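Local coordinates for protein chitinase (Jonesia denitrificans, PDB 5VG0) that uses a copper ion held in a histidine brace to bind dioxygen species, as a lytic polysaccharide monooxygenase domain of a larger, probably chitin-degrading enzyme, at residues T111-R123 with N130-S142. Residues are numbered along the deposited sequence; the frame is centred on the assembly and turned at random.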
loop_
_atom_site.group_PDB
_atom_site.type_symbol
_atom_site.label_atom_id
_atom_site.label_comp_id
_atom_site.label_asym_id
_atom_site.label_seq_id
_atom_site.Cartn_x
_atom_site.Cartn_y
_atom_site.Cartn_z
ATOM N N THR A 111 -0.646 -6.167 -13.888
ATOM C CA THR A 111 -0.116 -7.115 -14.859
ATOM C C THR A 111 1.345 -6.795 -15.145
ATOM O O THR A 111 1.840 -5.711 -14.836
ATOM C CB THR A 111 -0.897 -7.136 -16.199
ATOM O OG1 THR A 111 -0.614 -5.960 -16.953
ATOM C CG2 THR A 111 -2.377 -7.302 -15.975
ATOM N N ASP A 112 2.042 -7.753 -15.749
ATOM C CA ASP A 112 3.415 -7.533 -16.205
ATOM C C ASP A 112 4.330 -7.150 -15.047
ATOM O O ASP A 112 5.230 -6.324 -15.197
ATOM C CB ASP A 112 3.478 -6.495 -17.334
ATOM C CG ASP A 112 4.839 -6.381 -17.967
ATOM O OD1 ASP A 112 5.570 -7.383 -18.039
ATOM O OD2 ASP A 112 5.165 -5.276 -18.429
ATOM N N LEU A 113 4.138 -7.786 -13.897
ATOM C CA LEU A 113 5.075 -7.590 -12.796
ATOM C C LEU A 113 6.350 -8.394 -13.050
ATOM O O LEU A 113 6.281 -9.540 -13.489
ATOM C CB LEU A 113 4.455 -8.035 -11.482
ATOM C CG LEU A 113 3.256 -7.213 -11.028
ATOM C CD1 LEU A 113 2.607 -7.848 -9.823
ATOM C CD2 LEU A 113 3.632 -5.793 -10.719
ATOM N N PRO A 114 7.516 -7.813 -12.787
ATOM C CA PRO A 114 8.769 -8.533 -13.020
ATOM C C PRO A 114 8.929 -9.673 -12.032
ATOM O O PRO A 114 8.505 -9.593 -10.879
ATOM C CB PRO A 114 9.832 -7.456 -12.803
ATOM C CG PRO A 114 9.191 -6.513 -11.827
ATOM C CD PRO A 114 7.741 -6.481 -12.200
ATOM N N THR A 115 9.577 -10.740 -12.485
ATOM C CA THR A 115 9.785 -11.883 -11.605
ATOM C C THR A 115 10.843 -11.570 -10.552
ATOM O O THR A 115 11.670 -10.669 -10.711
ATOM C CB THR A 115 10.157 -13.153 -12.385
ATOM O OG1 THR A 115 11.392 -12.967 -13.078
ATOM C CG2 THR A 115 9.069 -13.533 -13.387
ATOM N N GLY A 116 10.812 -12.347 -9.476
ATOM C CA GLY A 116 11.741 -12.180 -8.375
ATOM C C GLY A 116 11.142 -11.384 -7.237
ATOM O O GLY A 116 9.939 -11.165 -7.144
ATOM N N GLU A 117 12.016 -10.948 -6.348
ATOM C CA GLU A 117 11.625 -10.221 -5.146
ATOM C C GLU A 117 11.489 -8.738 -5.463
ATOM O O GLU A 117 12.421 -8.124 -5.986
ATOM C CB GLU A 117 12.692 -10.399 -4.068
ATOM C CG GLU A 117 12.951 -11.836 -3.676
ATOM C CD GLU A 117 14.193 -11.985 -2.823
ATOM O OE1 GLU A 117 14.417 -11.127 -1.944
ATOM O OE2 GLU A 117 14.953 -12.947 -3.045
ATOM N N HIS A 118 10.340 -8.161 -5.118
ATOM C CA HIS A 118 10.075 -6.750 -5.369
ATOM C C HIS A 118 9.216 -6.186 -4.259
ATOM O O HIS A 118 8.559 -6.915 -3.521
ATOM C CB HIS A 118 9.355 -6.555 -6.710
ATOM C CG HIS A 118 10.154 -7.088 -7.831
ATOM N ND1 HIS A 118 11.211 -6.390 -8.367
ATOM C CD2 HIS A 118 10.120 -8.279 -8.468
ATOM C CE1 HIS A 118 11.783 -7.121 -9.303
ATOM N NE2 HIS A 118 11.149 -8.279 -9.375
ATOM N N THR A 119 9.214 -4.871 -4.173
ATOM C CA THR A 119 8.306 -4.159 -3.284
ATOM C C THR A 119 7.391 -3.290 -4.135
ATOM O O THR A 119 7.871 -2.454 -4.908
ATOM C CB THR A 119 9.049 -3.319 -2.250
ATOM O OG1 THR A 119 9.861 -4.199 -1.453
ATOM C CG2 THR A 119 8.082 -2.586 -1.336
ATOM N N ILE A 120 6.096 -3.511 -4.014
ATOM C CA ILE A 120 5.096 -2.681 -4.678
ATOM C C ILE A 120 4.687 -1.587 -3.709
ATOM O O ILE A 120 4.356 -1.880 -2.560
ATOM C CB ILE A 120 3.865 -3.514 -5.069
ATOM C CG1 ILE A 120 4.252 -4.672 -5.982
ATOM C CG2 ILE A 120 2.803 -2.633 -5.718
ATOM C CD1 ILE A 120 3.143 -5.641 -6.247
ATOM N N LEU A 121 4.706 -0.333 -4.151
ATOM C CA LEU A 121 4.132 0.771 -3.392
ATOM C C LEU A 121 2.837 1.189 -4.066
ATOM O O LEU A 121 2.829 1.503 -5.261
ATOM C CB LEU A 121 5.088 1.957 -3.334
ATOM C CG LEU A 121 4.493 3.254 -2.747
ATOM C CD1 LEU A 121 4.178 3.089 -1.273
ATOM C CD2 LEU A 121 5.398 4.433 -3.004
ATOM N N ALA A 122 1.765 1.173 -3.299
ATOM C CA ALA A 122 0.477 1.684 -3.727
ATOM C C ALA A 122 0.281 3.035 -3.070
ATOM O O ALA A 122 0.348 3.147 -1.852
ATOM C CB ALA A 122 -0.637 0.720 -3.348
ATOM N N ARG A 123 0.036 4.050 -3.888
ATOM C CA ARG A 123 -0.178 5.416 -3.439
ATOM C C ARG A 123 -1.589 5.818 -3.843
ATOM O O ARG A 123 -1.901 5.880 -5.033
ATOM C CB ARG A 123 0.879 6.316 -4.063
ATOM C CG ARG A 123 0.910 7.707 -3.546
ATOM C CD ARG A 123 2.235 8.375 -3.934
ATOM N NE ARG A 123 2.244 8.799 -5.322
ATOM C CZ ARG A 123 3.222 9.496 -5.886
ATOM N NH1 ARG A 123 4.324 9.790 -5.212
ATOM N NH2 ARG A 123 3.102 9.903 -7.138
ATOM N N ASN A 130 -4.458 17.482 0.271
ATOM C CA ASN A 130 -3.098 17.313 -0.218
ATOM C C ASN A 130 -2.455 16.015 0.237
ATOM O O ASN A 130 -1.230 15.887 0.154
ATOM C CB ASN A 130 -2.196 18.485 0.174
ATOM C CG ASN A 130 -0.922 18.520 -0.645
ATOM O OD1 ASN A 130 -0.950 18.403 -1.868
ATOM N ND2 ASN A 130 0.208 18.675 0.025
ATOM N N ASN A 131 -3.239 15.056 0.692
ATOM C CA ASN A 131 -2.682 13.822 1.221
ATOM C C ASN A 131 -2.885 12.632 0.303
ATOM O O ASN A 131 -3.758 12.594 -0.563
ATOM C CB ASN A 131 -3.257 13.520 2.599
ATOM C CG ASN A 131 -2.837 14.538 3.613
ATOM O OD1 ASN A 131 -1.752 15.122 3.516
ATOM N ND2 ASN A 131 -3.710 14.805 4.556
ATOM N N ALA A 132 -2.038 11.651 0.545
ATOM C CA ALA A 132 -2.130 10.333 -0.046
ATOM C C ALA A 132 -1.948 9.303 1.060
ATOM O O ALA A 132 -1.458 9.603 2.150
ATOM C CB ALA A 132 -1.075 10.134 -1.122
ATOM N N PHE A 133 -2.344 8.073 0.758
ATOM C CA PHE A 133 -2.137 6.935 1.630
ATOM C C PHE A 133 -1.131 5.997 0.985
ATOM O O PHE A 133 -1.159 5.771 -0.221
ATOM C CB PHE A 133 -3.460 6.210 1.931
ATOM C CG PHE A 133 -4.371 7.032 2.769
ATOM C CD1 PHE A 133 -5.124 8.048 2.217
ATOM C CD2 PHE A 133 -4.428 6.837 4.138
ATOM C CE1 PHE A 133 -5.909 8.855 3.014
ATOM C CE2 PHE A 133 -5.214 7.639 4.923
ATOM C CZ PHE A 133 -5.943 8.661 4.361
ATOM N N TYR A 134 -0.239 5.446 1.801
ATOM C CA TYR A 134 0.957 4.756 1.334
ATOM C C TYR A 134 0.958 3.323 1.847
ATOM O O TYR A 134 0.915 3.094 3.053
ATOM C CB TYR A 134 2.194 5.501 1.821
ATOM C CG TYR A 134 2.360 6.860 1.175
ATOM C CD1 TYR A 134 1.697 7.987 1.662
ATOM C CD2 TYR A 134 3.155 7.012 0.046
ATOM C CE1 TYR A 134 1.842 9.226 1.036
ATOM C CE2 TYR A 134 3.307 8.241 -0.562
ATOM C CZ TYR A 134 2.648 9.340 -0.074
ATOM O OH TYR A 134 2.835 10.538 -0.728
ATOM N N ASN A 135 1.061 2.363 0.926
ATOM C CA ASN A 135 1.039 0.943 1.261
ATOM C C ASN A 135 2.120 0.201 0.489
ATOM O O ASN A 135 2.048 0.125 -0.743
ATOM C CB ASN A 135 -0.299 0.287 0.898
ATOM C CG ASN A 135 -1.429 0.587 1.895
ATOM O OD1 ASN A 135 -1.861 -0.301 2.603
ATOM N ND2 ASN A 135 -1.874 1.821 1.958
ATOM N N CYS A 136 3.081 -0.386 1.193
ATOM C CA CYS A 136 4.067 -1.264 0.575
ATOM C C CYS A 136 3.687 -2.723 0.745
ATOM O O CYS A 136 3.281 -3.142 1.827
ATOM C CB CYS A 136 5.430 -1.045 1.209
ATOM S SG CYS A 136 6.237 0.386 0.531
ATOM N N MET A 137 3.908 -3.498 -0.309
ATOM C CA MET A 137 3.674 -4.938 -0.327
ATOM C C MET A 137 4.960 -5.609 -0.792
ATOM O O MET A 137 5.447 -5.333 -1.892
ATOM C CB MET A 137 2.549 -5.325 -1.294
ATOM C CG MET A 137 1.128 -4.992 -0.867
ATOM S SD MET A 137 0.697 -3.253 -0.647
ATOM C CE MET A 137 0.920 -2.667 -2.314
ATOM N N ASP A 138 5.493 -6.490 0.024
ATOM C CA ASP A 138 6.680 -7.270 -0.317
ATOM C C ASP A 138 6.236 -8.570 -0.958
ATOM O O ASP A 138 5.501 -9.346 -0.343
ATOM C CB ASP A 138 7.515 -7.527 0.930
ATOM C CG ASP A 138 7.984 -6.237 1.546
ATOM O OD1 ASP A 138 8.752 -5.516 0.879
ATOM O OD2 ASP A 138 7.576 -5.941 2.680
ATOM N N VAL A 139 6.682 -8.800 -2.192
ATOM C CA VAL A 139 6.195 -9.914 -2.981
ATOM C C VAL A 139 7.358 -10.645 -3.622
ATOM O O VAL A 139 8.445 -10.103 -3.815
ATOM C CB VAL A 139 5.186 -9.458 -4.062
ATOM C CG1 VAL A 139 3.961 -8.852 -3.408
ATOM C CG2 VAL A 139 5.820 -8.482 -5.066
ATOM N N VAL A 140 7.114 -11.906 -3.947
ATOM C CA VAL A 140 8.003 -12.692 -4.784
ATOM C C VAL A 140 7.163 -13.160 -5.957
ATOM O O VAL A 140 6.178 -13.882 -5.771
ATOM C CB VAL A 140 8.623 -13.890 -4.043
ATOM C CG1 VAL A 140 9.569 -14.635 -4.979
ATOM C CG2 VAL A 140 9.340 -13.437 -2.791
ATOM N N VAL A 141 7.534 -12.730 -7.154
ATOM C CA VAL A 141 6.771 -12.988 -8.364
ATOM C C VAL A 141 7.406 -14.163 -9.093
ATOM O O VAL A 141 8.620 -14.185 -9.308
ATOM C CB VAL A 141 6.766 -11.735 -9.252
ATOM C CG1 VAL A 141 6.068 -12.025 -10.584
ATOM C CG2 VAL A 141 6.126 -10.542 -8.525
ATOM N N SER A 142 6.587 -15.122 -9.505
ATOM C CA SER A 142 7.076 -16.196 -10.359
ATOM C C SER A 142 6.052 -16.539 -11.417
ATOM O O SER A 142 6.394 -17.164 -12.414
ATOM C CB SER A 142 7.424 -17.438 -9.545
ATOM O OG SER A 142 6.277 -17.952 -8.903
ATOM O OXT SER A 142 4.890 -16.182 -11.261
#
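Thr119 and Asp138 face each other in a non-hydrogen-bonded pair of antiparallel strands, and their side chains run side by side in the same direction. Thr119 OG1 donates to Asp138 OD1 at 2.9 Å, meeting that oxygen nearly along its C-O axis, while Asp138 OD2 forms a salt bridge with Arg10. A valine in place of Thr119 would probably leave Asp138 OD1 without its hydroxyl donor on this face, with the carboxylate relying on Arg10 and its other partners. On the opposite face of the sheet, in one of the two conformers modelled, Met137 CE touches Ile120 CG2 and Ala122 CB, the last at 3.9 Å. The two strands form a beta hairpin in the immunoglobulin-like core of the LPMO domain, with paired backbone bonds from Gly116–Val141 to Ala122–Asn135; the straightest, Ala122 N to Asn135 O, reaches 178°. Cys136, disulfide-bonded to Cys42, sets SG 3.8 Å from Leu121 CD1. Farther along, Arg123 can be followed outward from CB, on the same face as Tyr134. Its CG lies 3.9 Å from Tyr134 CE2 and 4.0 Å from Ala132 CB; CD packs 3.5 Å from Tyr134 CE2, oblique to the ring. A bend at chi3 (78°) then carries NE onward to the guanidinium, whose plane stands 88° from the ring; NH1 hydrogen-bonds Ala39 O and NH2 salt-bridges Glu84. Tyr134 OH is hydrogen-bonded to Pro36 O. Next to Tyr134, Phe133 carries this strand to the copper site, where its side chain touches the bound peroxide.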